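Local coordinates for PAC2 family protein (Mycobacterium tuberculosis, PDB 2WAM) that is of unknown function but belongs to the PAC2 family and represents a duplicated gene family in Actinobacteria, at residues A[91-96]-A[268-273]; A[83-88]-A[256-261]; A[237-242]-A[251-256]. All coordinates share one frame; numbering follows the deposited sequence.

Contacts 2 and 3 are buried near the middle of the chain, whereas contact 1 lies at the surface. Helix 251-265 serves both buried contacts: in contact 3 it rests on strand 234-242 of the mixed sheet, and in contact 2 it leans on helix 81-92; A256 belongs to both. Helix 81-92 also runs into contact 1, where its end meets the loop leading to helix 272-289, and one hydrogen bond ties contacts 1 and 2 together. None of the three has a hydrogen bond between its own segments, and contact 2 alone brings in a polar ring, H88. The buried pair set A85 and A253 against leucine or valine methyls; contact 1 joins A92, L93, L269 and P270, all partly exposed.

Contact 1. Residues A[91-96]-A[268-273]; sequences AALDTE and QLPLAV
L93 lies against the ring of P270; both its methyl groups reach that proline, and CD1 also meets L269. The leucine follows the end of helix 81-92 and is the first residue to leave helical geometry, where the chain passes into strand 94-101, and its CB points toward the 268-273 segment. CG stands beside the backbone N and anti to the carbonyl carbon (chi1 -68°), and from there the branch lies against L269 and P270. L93 CD2 lies 3.7 Å from P270 CD and equally near P270 CG. The two side chains cross obliquely, the leucine branch at one side of the pyrrolidine ring and not stacked squarely on it. CD1 extends to the other neighbour: L93 CD1 is 3.9 Å from L269 CD2, and here the two leucines cross at about a right angle, one methyl from each making the touch.

A92, in the last turn of the helix, adds its methyl to the same proline. A92 CB is 4.1 Å from P270 CG, and the P270 carbonyl oxygen is equally near, a loose approach that widens the patch. Behind L93, T95 OG1 bridges back to L93 O at 3.1 Å, 46° out of the carbonyl plane, and, weakly, to K90 O. Further along the loop, L269 packs on L89 and A262, which links the patch to helices 81-92 and 251-265, while Q268 N hydrogen-bonds to D138 OD1 and the Q268 backbone pairs with S139.

No hydrogen bond or charge pair joins the two segments. What holds the helix-to-strand turn against the loop before helix 272-289 is dispersion and the hydrophobic effect, in a surface patch whose four touching residues are all partly exposed.

Contact 2. Residues A[83-88]-A[256-261]; sequences RLAAAH and ALLEQV
The H88 imidazole meets L258 at its edge: L258 CD1 lies near the ring plane, 4.0 Å from H88 CD2, and no atom of 256-261 sits over either face. The adjoining ring atom, H88 NE2, hydrogen-bonds outside the pair of helices, to P270 O, and L271 packs against the ring. With CG anti to the backbone N (chi1 -180°), the ring reaches forward from helix 81-92 to meet both partners.

One turn earlier A85 faces L258 directly, and their CA atoms are the nearest pair across the helices, 6.6 Å apart. Methyl meets methyl here: A85 CB is 3.7 Å from L258 CD2. The other methyl of the leucine comes up against the backbone, with L258 CD1 3.8 Å from A85 O. L258 therefore spans both residues, CD2 on the A85 methyl and CD1 wedged between A85 O and the H88 ring edge.

The small A85 lets the two helices pack closely. The contact is mostly apolar, with H88 the one polar side chain that touches; its NE2 is satisfied by P270 O, which ties the histidine to contact 1.

Contact 3. Residues A[237-242]-A[251-256]; sequences FTVHVP and PAAAQA
Strand 237-242 and helix 251-256 run nearly antiparallel, their axes at 158° and 8.8 Å apart at closest approach, with V239 and A253 the nearest pair of CA atoms at 6.6 Å. V239 carries most of the touch. Its CG1 takes the crowded position between the backbone N and the carbonyl carbon (chi1 56°), which leaves CG2 anti to the backbone N and aims both methyls at the helix. V239 CG1 and CG2 each lie 4.0 Å from A253 O, and V239 CG2 also comes 4.1 Å from A253 CB. A256, one turn further on, is a looser neighbour of the same methyl.

V241, whose CB is turned aside from the helix and not straight at it, still reaches A253 with one methyl, V241 CG2 lying 4.0 Å from A253 CB. The A253 methyl thus meets one methyl of each valine, from adjacent directions. No hydrogen bond crosses, and the packing is purely of apolar side chains and a helix carbonyl.

This is a strand followed by a helix that folds back over the sheet. Strand 234-242 lies between 174-183, to which it is parallel, and the antiparallel edge strand 193-197. I191 touches V239, A252 and A256, extending the apolar layer beside the valines, while A254 comes close to A85, where helix 251-265 packs side by side with helix 81-92 on the sheet.

Contact 1. Residues A[91-96]-A[268-273]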
loop_
_atom_site.group_PDB
_atom_site.type_symbol
_atom_site.label_atom_id
_atom_site.label_comp_id
_atom_site.label_asym_id
_atom_site.label_seq_id
_atom_site.Cartn_x
_atom_site.Cartn_y
_atom_site.Cartn_z
ATOM N N ALA A 91 6.382 -35.851 3.616
ATOM C CA ALA A 91 6.491 -36.763 4.755
ATOM C C ALA A 91 7.736 -37.658 4.704
ATOM O O ALA A 91 8.276 -38.046 5.729
ATOM C CB ALA A 91 5.236 -37.627 4.840
ATOM N N ALA A 92 8.178 -37.982 3.496
ATOM C CA ALA A 92 9.233 -38.954 3.299
ATOM C C ALA A 92 10.624 -38.333 3.123
ATOM O O ALA A 92 11.632 -38.998 3.346
ATOM C CB ALA A 92 8.888 -39.859 2.109
ATOM N N LEU A 93 10.677 -37.059 2.742
ATOM C CA LEU A 93 11.948 -36.367 2.504
ATOM C C LEU A 93 12.140 -35.136 3.383
ATOM O O LEU A 93 11.167 -34.562 3.873
ATOM C CB LEU A 93 12.045 -35.970 1.043
ATOM C CG LEU A 93 12.181 -37.153 0.087
ATOM C CD1 LEU A 93 11.981 -36.672 -1.320
ATOM C CD2 LEU A 93 13.540 -37.864 0.243
ATOM N N ASP A 94 13.394 -34.741 3.593
ATOM C CA ASP A 94 13.699 -33.523 4.346
ATOM C C ASP A 94 13.055 -32.316 3.672
ATOM O O ASP A 94 13.300 -32.049 2.499
ATOM C CB ASP A 94 15.213 -33.310 4.461
ATOM C CG ASP A 94 15.856 -34.176 5.550
ATOM O OD1 ASP A 94 15.113 -34.883 6.271
ATOM O OD2 ASP A 94 17.110 -34.147 5.684
ATOM N N THR A 95 12.242 -31.579 4.418
ATOM C CA THR A 95 11.453 -30.490 3.842
ATOM C C THR A 95 11.675 -29.164 4.550
ATOM O O THR A 95 11.563 -29.082 5.770
ATOM C CB THR A 95 9.953 -30.797 3.934
ATOM O OG1 THR A 95 9.638 -31.928 3.116
ATOM C CG2 THR A 95 9.151 -29.611 3.469
ATOM N N GLU A 96 11.979 -28.126 3.782
ATOM C CA GLU A 96 12.093 -26.770 4.319
ATOM C C GLU A 96 11.125 -25.832 3.614
ATOM O O GLU A 96 10.977 -25.877 2.395
ATOM C CB GLU A 96 13.506 -26.229 4.137
ATOM C CG GLU A 96 14.437 -26.442 5.309
ATOM C CD GLU A 96 15.777 -25.748 5.088
ATOM O OE1 GLU A 96 16.789 -26.458 4.900
ATOM O OE2 GLU A 96 15.813 -24.492 5.078
ATOM N N GLN A 268 15.743 -39.308 -6.979
ATOM C CA GLN A 268 15.552 -40.574 -6.309
ATOM C C GLN A 268 14.525 -40.356 -5.210
ATOM O O GLN A 268 14.797 -39.699 -4.207
ATOM C CB GLN A 268 16.876 -41.112 -5.765
ATOM C CG GLN A 268 17.889 -41.374 -6.855
ATOM C CD GLN A 268 18.950 -42.381 -6.457
ATOM O OE1 GLN A 268 18.791 -43.132 -5.491
ATOM N NE2 GLN A 268 20.042 -42.407 -7.208
ATOM N N LEU A 269 13.330 -40.900 -5.420
ATOM C CA LEU A 269 12.230 -40.677 -4.499
ATOM C C LEU A 269 11.875 -41.969 -3.763
ATOM O O LEU A 269 11.631 -42.993 -4.401
ATOM C CB LEU A 269 11.030 -40.104 -5.259
ATOM C CG LEU A 269 11.277 -38.797 -6.040
ATOM C CD1 LEU A 269 10.054 -38.349 -6.851
ATOM C CD2 LEU A 269 11.721 -37.691 -5.096
ATOM N N PRO A 270 11.881 -41.930 -2.413
ATOM C CA PRO A 270 11.586 -43.125 -1.606
ATOM C C PRO A 270 10.093 -43.392 -1.552
ATOM O O PRO A 270 9.394 -42.788 -0.747
ATOM C CB PRO A 270 12.099 -42.751 -0.212
ATOM C CG PRO A 270 12.041 -41.257 -0.172
ATOM C CD PRO A 270 12.236 -40.764 -1.580
ATOM N N LEU A 271 9.621 -44.316 -2.379
ATOM C CA LEU A 271 8.191 -44.495 -2.590
ATOM C C LEU A 271 7.614 -45.703 -1.878
ATOM O O LEU A 271 6.419 -45.959 -1.988
ATOM C CB LEU A 271 7.886 -44.587 -4.092
ATOM C CG LEU A 271 8.236 -43.344 -4.915
ATOM C CD1 LEU A 271 7.613 -43.431 -6.291
ATOM C CD2 LEU A 271 7.788 -42.078 -4.191
ATOM N N ALA A 272 8.456 -46.430 -1.145
ATOM C CA ALA A 272 8.057 -47.703 -0.531
ATOM C C ALA A 272 6.751 -47.643 0.268
ATOM O O ALA A 272 5.855 -48.458 0.066
ATOM C CB ALA A 272 9.189 -48.267 0.334
ATOM N N VAL A 273 6.649 -46.678 1.175
ATOM C CA VAL A 273 5.488 -46.581 2.047
ATOM C C VAL A 273 4.208 -46.258 1.256
ATOM O O VAL A 273 3.118 -46.731 1.567
ATOM C CB VAL A 273 5.749 -45.555 3.183
ATOM C CG1 VAL A 273 4.481 -45.286 3.985
ATOM C CG2 VAL A 273 6.874 -46.060 4.086
#

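Contact 2. Residues A[83-88]-A[256-261]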
loop_
_atom_site.group_PDB
_atom_site.type_symbol
_atom_site.label_atom_id
_atom_site.label_comp_id
_atom_site.label_asym_id
_atom_site.label_seq_id
_atom_site.Cartn_x
_atom_site.Cartn_y
_atom_site.Cartn_z
ATOM N N ARG A 83 -3.156 -34.552 -3.877
ATOM C CA ARG A 83 -2.958 -34.352 -2.460
ATOM C C ARG A 83 -1.997 -35.422 -1.934
ATOM O O ARG A 83 -1.028 -35.120 -1.242
ATOM C CB ARG A 83 -4.299 -34.404 -1.709
ATOM C CG ARG A 83 -4.156 -34.271 -0.197
ATOM C CD ARG A 83 -5.484 -34.257 0.527
ATOM N NE ARG A 83 -6.403 -35.321 0.106
ATOM C CZ ARG A 83 -6.450 -36.550 0.632
ATOM N NH1 ARG A 83 -5.615 -36.917 1.602
ATOM N NH2 ARG A 83 -7.344 -37.423 0.185
ATOM N N LEU A 84 -2.266 -36.674 -2.285
ATOM C CA LEU A 84 -1.486 -37.796 -1.790
ATOM C C LEU A 84 -0.013 -37.715 -2.171
ATOM O O LEU A 84 0.862 -38.003 -1.351
ATOM C CB LEU A 84 -2.091 -39.114 -2.285
ATOM C CG LEU A 84 -3.468 -39.416 -1.700
ATOM C CD1 LEU A 84 -4.070 -40.657 -2.352
ATOM C CD2 LEU A 84 -3.380 -39.567 -0.185
ATOM N N ALA A 85 0.260 -37.333 -3.416
ATOM C CA ALA A 85 1.630 -37.272 -3.896
ATOM C C ALA A 85 2.408 -36.168 -3.194
ATOM O O ALA A 85 3.553 -36.364 -2.799
ATOM C CB ALA A 85 1.682 -37.116 -5.415
ATOM N N ALA A 86 1.779 -35.013 -3.021
ATOM C CA ALA A 86 2.429 -33.908 -2.327
ATOM C C ALA A 86 2.675 -34.263 -0.862
ATOM O O ALA A 86 3.728 -33.946 -0.297
ATOM C CB ALA A 86 1.596 -32.665 -2.441
ATOM N N ALA A 87 1.708 -34.940 -0.253
ATOM C CA ALA A 87 1.804 -35.282 1.163
ATOM C C ALA A 87 2.929 -36.272 1.379
ATOM O O ALA A 87 3.622 -36.231 2.397
ATOM C CB ALA A 87 0.475 -35.856 1.684
ATOM N N HIS A 88 3.108 -37.166 0.412
ATOM C CA HIS A 88 4.120 -38.195 0.555
ATOM C C HIS A 88 5.521 -37.635 0.462
ATOM O O HIS A 88 6.367 -37.939 1.297
ATOM C CB HIS A 88 3.954 -39.333 -0.444
ATOM C CG HIS A 88 4.996 -40.390 -0.284
ATOM N ND1 HIS A 88 5.035 -41.230 0.808
ATOM C CD2 HIS A 88 6.076 -40.700 -1.042
ATOM C CE1 HIS A 88 6.082 -42.027 0.701
ATOM N NE2 HIS A 88 6.729 -41.725 -0.410
ATOM N N ALA A 256 2.212 -43.538 -9.371
ATOM C CA ALA A 256 2.515 -43.414 -10.788
ATOM C C ALA A 256 3.034 -42.011 -11.113
ATOM O O ALA A 256 4.056 -41.860 -11.789
ATOM C CB ALA A 256 1.298 -43.744 -11.631
ATOM N N LEU A 257 2.335 -40.985 -10.632
ATOM C CA LEU A 257 2.795 -39.616 -10.840
ATOM C C LEU A 257 4.229 -39.438 -10.341
ATOM O O LEU A 257 5.096 -38.983 -11.082
ATOM C CB LEU A 257 1.872 -38.619 -10.152
ATOM C CG LEU A 257 0.539 -38.332 -10.847
ATOM C CD1 LEU A 257 -0.396 -37.472 -9.985
ATOM C CD2 LEU A 257 0.799 -37.660 -12.160
ATOM N N LEU A 258 4.483 -39.807 -9.087
ATOM C CA LEU A 258 5.807 -39.611 -8.503
ATOM C C LEU A 258 6.906 -40.414 -9.211
ATOM O O LEU A 258 8.040 -39.954 -9.333
ATOM C CB LEU A 258 5.797 -39.895 -6.999
ATOM C CG LEU A 258 5.018 -38.901 -6.120
ATOM C CD1 LEU A 258 5.397 -39.061 -4.660
ATOM C CD2 LEU A 258 5.220 -37.462 -6.563
ATOM N N GLU A 259 6.573 -41.611 -9.679
ATOM C CA GLU A 259 7.552 -42.423 -10.389
ATOM C C GLU A 259 7.973 -41.677 -11.639
ATOM O O GLU A 259 9.127 -41.741 -12.064
ATOM C CB GLU A 259 6.979 -43.798 -10.732
ATOM C CG GLU A 259 6.988 -44.747 -9.552
ATOM C CD GLU A 259 6.254 -46.041 -9.826
ATOM O OE1 GLU A 259 5.346 -46.038 -10.678
ATOM O OE2 GLU A 259 6.579 -47.061 -9.177
ATOM N N GLN A 260 7.023 -40.944 -12.207
ATOM C CA GLN A 260 7.265 -40.158 -13.402
ATOM C C GLN A 260 8.126 -38.924 -13.111
ATOM O O GLN A 260 9.071 -38.643 -13.846
ATOM C CB GLN A 260 5.933 -39.767 -14.038
ATOM C CG GLN A 260 6.045 -39.332 -15.480
ATOM C CD GLN A 260 6.828 -40.322 -16.314
ATOM O OE1 GLN A 260 7.827 -39.960 -16.948
ATOM N NE2 GLN A 260 6.390 -41.588 -16.305
ATOM N N VAL A 261 7.794 -38.190 -12.049
ATOM C CA VAL A 261 8.618 -37.068 -11.597
ATOM C C VAL A 261 10.049 -37.544 -11.412
ATOM O O VAL A 261 10.986 -36.857 -11.789
ATOM C CB VAL A 261 8.134 -36.488 -10.236
ATOM C CG1 VAL A 261 9.052 -35.367 -9.753
ATOM C CG2 VAL A 261 6.718 -36.008 -10.330
#

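Contact 3. Residues A[237-242]-A[251-256]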
loop_
_atom_site.group_PDB
_atom_site.type_symbol
_atom_site.label_atom_id
_atom_site.label_comp_id
_atom_site.label_asym_id
_atom_site.label_seq_id
_atom_site.Cartn_x
_atom_site.Cartn_y
_atom_site.Cartn_z
ATOM N N PHE A 237 2.179 -34.091 -16.234
ATOM C CA PHE A 237 1.640 -35.436 -16.315
ATOM C C PHE A 237 0.244 -35.482 -15.732
ATOM O O PHE A 237 0.013 -35.078 -14.599
ATOM C CB PHE A 237 2.562 -36.421 -15.600
ATOM C CG PHE A 237 3.940 -36.447 -16.155
ATOM C CD1 PHE A 237 4.987 -35.854 -15.468
ATOM C CD2 PHE A 237 4.191 -37.043 -17.385
ATOM C CE1 PHE A 237 6.280 -35.870 -15.990
ATOM C CE2 PHE A 237 5.464 -37.066 -17.918
ATOM C CZ PHE A 237 6.519 -36.477 -17.215
ATOM N N THR A 238 -0.693 -35.964 -16.527
ATOM C CA THR A 238 -2.059 -36.098 -16.083
ATOM C C THR A 238 -2.386 -37.580 -16.034
ATOM O O THR A 238 -2.501 -38.241 -17.064
ATOM C CB THR A 238 -3.000 -35.377 -17.031
ATOM O OG1 THR A 238 -2.603 -34.002 -17.130
ATOM C CG2 THR A 238 -4.422 -35.466 -16.518
ATOM N N VAL A 239 -2.504 -38.102 -14.823
ATOM C CA VAL A 239 -2.701 -39.529 -14.614
ATOM C C VAL A 239 -4.189 -39.901 -14.758
ATOM O O VAL A 239 -5.075 -39.095 -14.441
ATOM C CB VAL A 239 -2.088 -39.983 -13.252
ATOM C CG1 VAL A 239 -2.662 -39.176 -12.065
ATOM C CG2 VAL A 239 -2.259 -41.464 -13.040
ATOM N N HIS A 240 -4.459 -41.106 -15.260
ATOM C CA HIS A 240 -5.835 -41.551 -15.467
ATOM C C HIS A 240 -6.355 -42.407 -14.319
ATOM O O HIS A 240 -5.782 -43.442 -13.996
ATOM C CB HIS A 240 -5.964 -42.304 -16.788
ATOM C CG HIS A 240 -5.597 -41.483 -17.985
ATOM N ND1 HIS A 240 -4.776 -41.950 -18.986
ATOM C CD2 HIS A 240 -5.929 -40.218 -18.332
ATOM C CE1 HIS A 240 -4.625 -41.012 -19.903
ATOM N NE2 HIS A 240 -5.314 -39.951 -19.530
ATOM N N VAL A 241 -7.444 -41.961 -13.708
ATOM C CA VAL A 241 -8.058 -42.680 -12.597
ATOM C C VAL A 241 -9.401 -43.266 -13.022
ATOM O O VAL A 241 -10.224 -42.571 -13.625
ATOM C CB VAL A 241 -8.302 -41.752 -11.376
ATOM C CG1 VAL A 241 -8.909 -42.535 -10.222
ATOM C CG2 VAL A 241 -7.015 -41.067 -10.948
ATOM N N PRO A 242 -9.627 -44.553 -12.714
ATOM C CA PRO A 242 -10.928 -45.169 -12.999
ATOM C C PRO A 242 -12.050 -44.274 -12.466
ATOM O O PRO A 242 -11.981 -43.881 -11.300
ATOM C CB PRO A 242 -10.863 -46.477 -12.211
ATOM C CG PRO A 242 -9.425 -46.817 -12.182
ATOM C CD PRO A 242 -8.686 -45.507 -12.102
ATOM N N PRO A 251 -3.877 -44.270 -3.884
ATOM C CA PRO A 251 -2.421 -44.038 -3.799
ATOM C C PRO A 251 -1.640 -44.524 -5.032
ATOM O O PRO A 251 -0.594 -43.963 -5.355
ATOM C CB PRO A 251 -2.005 -44.831 -2.554
ATOM C CG PRO A 251 -3.264 -44.935 -1.736
ATOM C CD PRO A 251 -4.402 -44.999 -2.714
ATOM N N ALA A 252 -2.146 -45.552 -5.706
ATOM C CA ALA A 252 -1.516 -46.053 -6.921
ATOM C C ALA A 252 -1.298 -44.930 -7.921
ATOM O O ALA A 252 -0.244 -44.839 -8.546
ATOM C CB ALA A 252 -2.362 -47.156 -7.545
ATOM N N ALA A 253 -2.304 -44.074 -8.068
ATOM C CA ALA A 253 -2.230 -42.989 -9.031
ATOM C C ALA A 253 -1.201 -41.928 -8.610
ATOM O O ALA A 253 -0.524 -41.344 -9.461
ATOM C CB ALA A 253 -3.600 -42.386 -9.253
ATOM N N ALA A 254 -1.068 -41.705 -7.303
ATOM C CA ALA A 254 -0.026 -40.825 -6.766
ATOM C C ALA A 254 1.359 -41.438 -6.989
ATOM O O ALA A 254 2.296 -40.764 -7.406
ATOM C CB ALA A 254 -0.255 -40.554 -5.281
ATOM N N GLN A 255 1.486 -42.729 -6.720
ATOM C CA GLN A 255 2.744 -43.409 -6.983
ATOM C C GLN A 255 3.154 -43.303 -8.464
ATOM O O GLN A 255 4.304 -42.998 -8.778
ATOM C CB GLN A 255 2.670 -44.860 -6.532
ATOM C CG GLN A 255 3.915 -45.635 -6.837
ATOM C CD GLN A 255 3.748 -47.112 -6.564
ATOM O OE1 GLN A 255 2.796 -47.537 -5.909
ATOM N NE2 GLN A 255 4.679 -47.903 -7.062
ATOM N N ALA A 256 2.212 -43.538 -9.371
ATOM C CA ALA A 256 2.515 -43.414 -10.788
ATOM C C ALA A 256 3.034 -42.011 -11.113
ATOM O O ALA A 256 4.056 -41.860 -11.789
ATOM C CB ALA A 256 1.298 -43.744 -11.631
#